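PDB 3L7Y: uncharacterized protein from Streptococcus mutans, which is of unknown function but probably acts as a magnesium-dependent phosphatase of the haloacid dehalogenase-like family. Local coordinates for residues E101-N105 with F182-T186. Sequence-based numbering, arbitrary orientation.
Sequences ENGAN and FFKLT
Phe183 packs against residues 101-105, the turn that leads into strand 105-108, with one face of its ring covered by Asn105. Asn105 CB stands 3.8 Å from the ring centroid in a CH-pi contact, 19° off the normal. The amide continues over CZ, with Asn105 CG 3.3 Å from Phe183 CZ and the two planes 17° apart; a bond from Asn105 ND2 to Ile114 O helps fix this stacking. Glu101 packs across the base of the aromatic side chain, its CG 3.4 Å from Phe183 CB. A bend at chi2 (-71°) folds its carboxylate toward Lys184, and Glu101 OE1 forms a 2.8 Å salt bridge with Lys184 NZ, met from above the carboxylate plane. Ser142 OG also binds OE1 and Ser79 O binds NZ, so both ends of this buried pair have a further partner. Packing is looser at Ala104 CB, 4.2 Å from Phe183 CD2, and at Asn102 ND2, 4.3 Å from Lys184 CD; the Asn102 amide bonds to Asp221 and Asn255, its side chain about 8 Å from the bound magnesium ion. Phe183, stacked on Phe117, sits at the corner breaking strand 182-188, where the Rossmann-like core meets the six-stranded sheet of the inserted cap domain.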
ATOM      1  N   GLU A 101       1.486   4.598  -0.877  1.00 15.17           N
ATOM      2  CA  GLU A 101       2.615   4.289  -1.766  1.00 15.40           C
ATOM      3  C   GLU A 101       3.501   3.169  -1.199  1.00  9.42           C
ATOM      4  O   GLU A 101       4.666   3.018  -1.584  1.00  8.82           O
ATOM      5  CB  GLU A 101       3.449   5.541  -2.056  1.00 12.37           C
ATOM      6  CG  GLU A 101       2.643   6.812  -2.353  1.00 14.43           C
ATOM      7  CD  GLU A 101       1.931   6.806  -3.696  1.00 16.52           C
ATOM      8  OE1 GLU A 101       2.240   5.954  -4.545  1.00 23.63           O
ATOM      9  OE2 GLU A 101       1.053   7.671  -3.900  1.00 21.62           O
ATOM     10  N   ASN A 102       2.911   2.361  -0.320  1.00  8.50           N
ATOM     11  CA  ASN A 102       3.612   1.309   0.434  1.00 15.16           C
ATOM     12  C   ASN A 102       4.511   1.836   1.528  1.00 19.70           C
ATOM     13  O   ASN A 102       5.065   1.051   2.310  1.00 14.55           O
ATOM     14  CB  ASN A 102       4.412   0.361  -0.469  1.00 12.10           C
ATOM     15  CG  ASN A 102       3.539  -0.377  -1.461  1.00 14.13           C
ATOM     16  OD1 ASN A 102       2.684  -1.174  -1.085  1.00 14.88           O
ATOM     17  ND2 ASN A 102       3.744  -0.102  -2.739  1.00 14.99           N
ATOM     18  N   GLY A 103       4.656   3.155   1.608  1.00  8.51           N
ATOM     19  CA  GLY A 103       5.505   3.708   2.648  1.00  8.56           C
ATOM     20  C   GLY A 103       6.125   5.078   2.442  1.00 13.18           C
ATOM     21  O   GLY A 103       6.360   5.787   3.418  1.00 10.92           O
ATOM     22  N   ALA A 104       6.406   5.447   1.191  1.00 10.87           N
ATOM     23  CA  ALA A 104       7.115   6.692   0.896  1.00  9.94           C
ATOM     24  C   ALA A 104       6.313   7.933   1.275  1.00 19.63           C
ATOM     25  O   ALA A 104       6.886   9.017   1.427  1.00 11.55           O
ATOM     26  CB  ALA A 104       7.498   6.756  -0.591  1.00 12.96           C
ATOM     27  N   ASN A 105       4.996   7.790   1.419  1.00  9.15           N
ATOM     28  CA  ASN A 105       4.170   8.943   1.797  1.00  9.57           C
ATOM     29  C   ASN A 105       3.356   8.661   3.033  1.00 17.29           C
ATOM     30  O   ASN A 105       2.521   7.751   3.037  1.00 11.31           O
ATOM     31  CB  ASN A 105       3.257   9.366   0.643  1.00  9.67           C
ATOM     32  CG  ASN A 105       2.678  10.767   0.815  1.00 10.10           C
ATOM     33  OD1 ASN A 105       1.603  11.067   0.286  1.00 19.50           O
ATOM     34  ND2 ASN A 105       3.378  11.630   1.547  1.00 15.37           N
ATOM     35  N   PHE A 182       7.268  11.966  -8.100  1.00 16.68           N
ATOM     36  CA  PHE A 182       6.695  10.628  -8.127  1.00 16.22           C
ATOM     37  C   PHE A 182       7.068   9.805  -6.901  1.00 12.69           C
ATOM     38  O   PHE A 182       8.238   9.725  -6.518  1.00 20.01           O
ATOM     39  CB  PHE A 182       7.119   9.899  -9.408  1.00 14.71           C
ATOM     40  CG  PHE A 182       6.745  10.629 -10.661  1.00 19.85           C
ATOM     41  CD1 PHE A 182       7.669  11.423 -11.314  1.00 14.36           C
ATOM     42  CD2 PHE A 182       5.463  10.535 -11.177  1.00 25.38           C
ATOM     43  CE1 PHE A 182       7.328  12.107 -12.461  1.00 18.29           C
ATOM     44  CE2 PHE A 182       5.114  11.214 -12.328  1.00 17.91           C
ATOM     45  CZ  PHE A 182       6.048  12.005 -12.968  1.00 17.95           C
ATOM     46  N   PHE A 183       6.067   9.172  -6.300  1.00 19.99           N
ATOM     47  CA  PHE A 183       6.294   8.328  -5.128  1.00 10.16           C
ATOM     48  C   PHE A 183       6.688   6.910  -5.499  1.00 14.93           C
ATOM     49  O   PHE A 183       7.489   6.268  -4.801  1.00 21.08           O
ATOM     50  CB  PHE A 183       5.034   8.253  -4.288  1.00 12.71           C
ATOM     51  CG  PHE A 183       4.755   9.485  -3.500  1.00 14.02           C
ATOM     52  CD1 PHE A 183       3.574  10.194  -3.696  1.00 11.71           C
ATOM     53  CD2 PHE A 183       5.653   9.930  -2.547  1.00 12.62           C
ATOM     54  CE1 PHE A 183       3.295  11.324  -2.940  1.00 13.60           C
ATOM     55  CE2 PHE A 183       5.392  11.075  -1.811  1.00  9.82           C
ATOM     56  CZ  PHE A 183       4.200  11.760  -1.993  1.00 10.61           C
ATOM     57  N   LYS A 184       6.089   6.409  -6.575  1.00 14.12           N
ATOM     58  CA  LYS A 184       6.292   5.031  -6.996  1.00 11.81           C
ATOM     59  C   LYS A 184       5.884   4.864  -8.454  1.00 14.55           C
ATOM     60  O   LYS A 184       5.290   5.770  -9.050  1.00 16.47           O
ATOM     61  CB  LYS A 184       5.450   4.089  -6.122  1.00  7.73           C
ATOM     62  CG  LYS A 184       3.974   3.983  -6.536  1.00 16.29           C
ATOM     63  CD  LYS A 184       3.271   2.857  -5.753  1.00 17.47           C
ATOM     64  CE  LYS A 184       1.824   2.643  -6.189  1.00 18.86           C
ATOM     65  NZ  LYS A 184       0.973   3.829  -5.907  1.00 29.60           N
ATOM     66  N   LEU A 185       6.211   3.711  -9.028  1.00  7.38           N
ATOM     67  CA  LEU A 185       5.622   3.303 -10.300  1.00  8.86           C
ATOM     68  C   LEU A 185       4.843   2.016 -10.121  1.00  7.44           C
ATOM     69  O   LEU A 185       5.054   1.284  -9.162  1.00 14.91           O
ATOM     70  CB  LEU A 185       6.683   3.055 -11.374  1.00 11.97           C
ATOM     71  CG  LEU A 185       7.938   3.927 -11.448  1.00 17.06           C
ATOM     72  CD1 LEU A 185       8.644   3.634 -12.759  1.00 18.68           C
ATOM     73  CD2 LEU A 185       7.574   5.387 -11.335  1.00 32.29           C
ATOM     74  N   THR A 186       3.975   1.709 -11.073  1.00 13.93           N
ATOM     75  CA  THR A 186       3.268   0.441 -11.028  1.00 20.57           C
ATOM     76  C   THR A 186       3.342  -0.264 -12.371  1.00 21.68           C
ATOM     77  O   THR A 186       3.144   0.348 -13.421  1.00 21.32           O
ATOM     78  CB  THR A 186       1.798   0.619 -10.588  1.00 22.46           C
ATOM     79  OG1 THR A 186       1.752   1.157  -9.256  1.00 14.83           O
ATOM     80  CG2 THR A 186       1.072  -0.723 -10.613  1.00 24.68           C
TER